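DNA repair and recombination protein RadB (Thermococcus kodakarensis, PDB 2CVH) probably takes part in DNA repair and homologous recombination, binding DNA and ATP, with very weak ATPase activity and no strand exchange of its own. Local coordinates at residues T4-K7 with S8-S11; V137-W140 with I141-H145. One frame throughout, in Å; residues are numbered along the deposited sequence.

Interaction 1: residues T4-K7 with S8-S11; sequences TGTK and SLDS
Asp10 reaches back from the first turn of its helix and takes two bonds from Thr4 on a single oxygen. The backbone N of Thr4 lies 2.9 Å from Asp10 OD1, a nearly straight bond (168°) into the syn lone pair, while the hydroxyl Thr4 OG1, 2.8 Å from the same OD1, comes from well above the carboxylate plane. With CG anti to its own carbonyl carbon (chi1 -76°), the carboxylate swings back over the segment before the helix. The other oxygen, OD2, is hydrogen-bonded to Ser3 OG, so both oxygens face the N-terminal segment. With an alanine here, the N and hydroxyl of Thr4 would probably lose their shared acceptor, and Ser3 OG its bond to the other oxygen, so that this side-chain tie from the helix back to Thr4 is gone. Thr4 OG1 also accepts from Thr6 N at 3.2 Å, closing an ST turn around Gly5, whose positive phi suits glycine. On the buried side, Leu9 CB packs 3.3 Å from Thr4 OG1, and Leu9 CD1 lies 3.9 Å from Thr6 CB. One step along, Ser11 OG lies 2.8 Å from Lys7 O, and Ser11 N bonds to the same oxygen from the opposite face of the carbonyl plane; a water joins Ser11 OG to Lys7 NZ. Farther out, Leu36 of helix 33-44 touches both Thr4 and Leu9. This is a helix N-terminus with Thr6 at the N-cap position, the amides of Lys7 and Ser8 hydrogen-bonded to Asp218 rather than to the Thr6 side chain, near the N terminus of this RecA-like ATPase chain.

Interaction 2: residues V137-W140 with I141-H145; sequences VLLW and IARKH
Lys144 folds back along the preceding turn of the helix to the edge of the Trp140 indole, at CD1, and its chain can be followed outward atom by atom. CB sits 3.5 Å from Trp140 O, which is the acceptor of the Lys144 backbone N-H. CG is closer to that oxygen, 3.1 Å from Trp140 O, and already near the indole. A bend at chi2 (-44°) keeps CD beside Trp140 CD1, and a second at chi3 (103°) brings CE to 3.7 Å from Trp140 CD1, near the ring plane. The methylenes, rather than the amine, thus make the contact with the indole. Helix 128-145 is the crossover helix of a beta-alpha-beta unit of the P-loop NTPase fold, between strands 106-112 and 149-153; Leu138 and Ala142 touch Val149 of the latter strand. On the exposed side, Leu139 places its methyls over one face of the Arg143 guanidinium, with CD1 4.0 Å from Arg143 NH1 and CD2 equally far from Arg143 NH2. Ile141 is buried instead: its CD1 meets Val137 CG1 at 4.1 Å, and Leu98 and Val102 pack against the isoleucine from helix 90-101 and the loop after it. At the C-terminal end, the carbonyl O of Ile141 takes both His145 N and His145 ND1, the latter at 3.2 Å, from opposite faces of its plane, which ties the imidazole back to the last turn.

Overall arrangement
From the N terminus the chain first runs into interaction 1, where residues 4-7 turn into helix 7-12 and close a tight local loop. It then passes through strand 22-26, the predicted ATP-binding loop, helix 33-44 and strands 47-52, 80-83 and 106-112 before interaction 2 occurs within helix 128-145; strands 149-153 and 178-184 follow. The two are in series and neither encloses the other; the centres of interactions 1 and 2 are 24 Å apart. Interaction 1 ties the N-terminal segment to helix 33-44 and to the C-terminal strands 206-212 and 215-218, whereas interaction 2 lies on the crossover between strands 106-112 and 149-153, beside helix 90-101.

Interaction 1: residues T4-K7 with S8-S11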
# COMPACT_ATOMS: atom_id res chain seq x y z
N THR A 4 1.55 4.70 10.97
CA THR A 4 2.46 4.98 9.84
C THR A 4 3.79 5.52 10.38
O THR A 4 4.74 5.72 9.63
CB THR A 4 1.92 6.09 8.86
OG1 THR A 4 1.71 7.31 9.59
CG2 THR A 4 0.62 5.68 8.22
N GLY A 5 3.83 5.77 11.68
CA GLY A 5 5.04 6.28 12.29
C GLY A 5 5.19 7.75 11.99
O GLY A 5 6.22 8.34 12.32
N THR A 6 4.13 8.35 11.45
CA THR A 6 4.10 9.76 11.10
C THR A 6 2.86 10.41 11.74
O THR A 6 1.72 9.96 11.54
CB THR A 6 4.05 9.90 9.59
OG1 THR A 6 5.04 9.05 9.02
CG2 THR A 6 4.32 11.32 9.18
N LYS A 7 3.11 11.45 12.52
CA LYS A 7 2.06 12.19 13.23
C LYS A 7 0.97 12.74 12.28
O LYS A 7 -0.21 12.64 12.57
CB LYS A 7 2.73 13.31 14.02
CG LYS A 7 2.07 13.69 15.30
CD LYS A 7 1.05 14.79 15.11
CE LYS A 7 0.39 15.14 16.43
NZ LYS A 7 -0.63 16.21 16.23
N SER A 8 1.36 13.27 11.14
CA SER A 8 0.39 13.83 10.22
C SER A 8 -0.44 12.77 9.53
O SER A 8 -1.65 12.92 9.41
CB SER A 8 1.07 14.74 9.18
OG SER A 8 2.01 14.05 8.36
N LEU A 9 0.23 11.74 9.02
CA LEU A 9 -0.45 10.66 8.32
C LEU A 9 -1.42 9.92 9.26
O LEU A 9 -2.50 9.55 8.85
CB LEU A 9 0.58 9.70 7.68
CG LEU A 9 1.38 10.23 6.47
CD1 LEU A 9 2.51 9.32 6.04
CD2 LEU A 9 0.43 10.40 5.28
N ASP A 10 -1.05 9.80 10.52
CA ASP A 10 -1.89 9.14 11.52
C ASP A 10 -3.07 10.01 11.86
O ASP A 10 -4.15 9.48 12.10
CB ASP A 10 -1.10 8.81 12.80
CG ASP A 10 -0.17 7.60 12.63
OD1 ASP A 10 -0.21 6.94 11.57
OD2 ASP A 10 0.63 7.34 13.55
N SER A 11 -2.86 11.33 11.95
CA SER A 11 -3.93 12.30 12.23
C SER A 11 -4.93 12.23 11.08
O SER A 11 -6.14 12.12 11.31
CB SER A 11 -3.38 13.73 12.31
OG SER A 11 -2.58 13.89 13.46
O HOH W 1 -0.87 16.26 13.19

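Interaction 2: residues V137-W140 with I141-H145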
# COMPACT_ATOMS: atom_id res chain seq x y z
N VAL A 137 -10.29 -11.65 -2.57
CA VAL A 137 -9.48 -12.54 -1.74
C VAL A 137 -8.75 -11.71 -0.68
O VAL A 137 -8.75 -12.06 0.51
CB VAL A 137 -8.47 -13.37 -2.58
CG1 VAL A 137 -7.59 -14.25 -1.67
CG2 VAL A 137 -9.24 -14.25 -3.55
N LEU A 138 -8.24 -10.55 -1.07
CA LEU A 138 -7.54 -9.67 -0.12
C LEU A 138 -8.49 -9.16 0.96
O LEU A 138 -8.11 -9.11 2.14
CB LEU A 138 -6.86 -8.50 -0.86
CG LEU A 138 -5.67 -8.95 -1.73
CD1 LEU A 138 -5.20 -7.84 -2.65
CD2 LEU A 138 -4.53 -9.47 -0.83
N LEU A 139 -9.72 -8.78 0.59
CA LEU A 139 -10.69 -8.31 1.59
C LEU A 139 -11.01 -9.46 2.55
O LEU A 139 -11.10 -9.27 3.77
CB LEU A 139 -11.97 -7.77 0.93
CG LEU A 139 -13.03 -7.20 1.89
CD1 LEU A 139 -12.51 -6.03 2.72
CD2 LEU A 139 -14.22 -6.77 1.09
N TRP A 140 -11.14 -10.66 2.00
CA TRP A 140 -11.40 -11.88 2.76
C TRP A 140 -10.25 -12.07 3.77
O TRP A 140 -10.48 -12.28 4.97
CB TRP A 140 -11.42 -13.05 1.78
CG TRP A 140 -12.14 -14.30 2.19
CD1 TRP A 140 -12.85 -14.51 3.35
CD2 TRP A 140 -12.23 -15.51 1.43
NE1 TRP A 140 -13.37 -15.79 3.35
CE2 TRP A 140 -13.01 -16.42 2.19
CE3 TRP A 140 -11.72 -15.92 0.19
CZ2 TRP A 140 -13.30 -17.72 1.73
CZ3 TRP A 140 -12.01 -17.21 -0.26
CH2 TRP A 140 -12.80 -18.09 0.51
N ILE A 141 -9.01 -12.00 3.28
CA ILE A 141 -7.85 -12.15 4.16
C ILE A 141 -7.87 -11.07 5.25
O ILE A 141 -7.70 -11.39 6.44
CB ILE A 141 -6.48 -12.06 3.38
CG1 ILE A 141 -6.31 -13.29 2.48
CG2 ILE A 141 -5.29 -11.95 4.35
CD1 ILE A 141 -5.20 -13.14 1.44
N ALA A 142 -8.14 -9.82 4.86
CA ALA A 142 -8.17 -8.71 5.81
C ALA A 142 -9.23 -8.93 6.88
O ALA A 142 -9.03 -8.63 8.06
CB ALA A 142 -8.41 -7.41 5.07
N ARG A 143 -10.37 -9.47 6.48
CA ARG A 143 -11.45 -9.69 7.44
C ARG A 143 -11.24 -10.89 8.35
O ARG A 143 -11.57 -10.83 9.54
CB ARG A 143 -12.77 -9.83 6.70
CG ARG A 143 -13.02 -8.65 5.87
CD ARG A 143 -14.11 -7.83 6.42
NE ARG A 143 -15.20 -7.88 5.46
CZ ARG A 143 -15.82 -6.81 5.00
NH1 ARG A 143 -15.45 -5.60 5.43
NH2 ARG A 143 -16.80 -6.96 4.12
N LYS A 144 -10.69 -11.97 7.81
CA LYS A 144 -10.47 -13.13 8.65
C LYS A 144 -9.44 -12.86 9.75
O LYS A 144 -9.58 -13.35 10.87
CB LYS A 144 -10.06 -14.34 7.80
CG LYS A 144 -11.09 -14.77 6.76
CD LYS A 144 -12.52 -14.78 7.32
CE LYS A 144 -13.32 -13.55 6.85
NZ LYS A 144 -14.55 -13.27 7.65
N HIS A 145 -8.44 -12.03 9.45
CA HIS A 145 -7.39 -11.73 10.43
C HIS A 145 -7.47 -10.35 11.05
O HIS A 145 -6.69 -10.01 11.93
CB HIS A 145 -6.03 -11.92 9.77
CG HIS A 145 -5.83 -13.29 9.22
ND1 HIS A 145 -5.94 -13.57 7.88
CD2 HIS A 145 -5.62 -14.48 9.83
CE1 HIS A 145 -5.81 -14.87 7.68
NE2 HIS A 145 -5.62 -15.44 8.85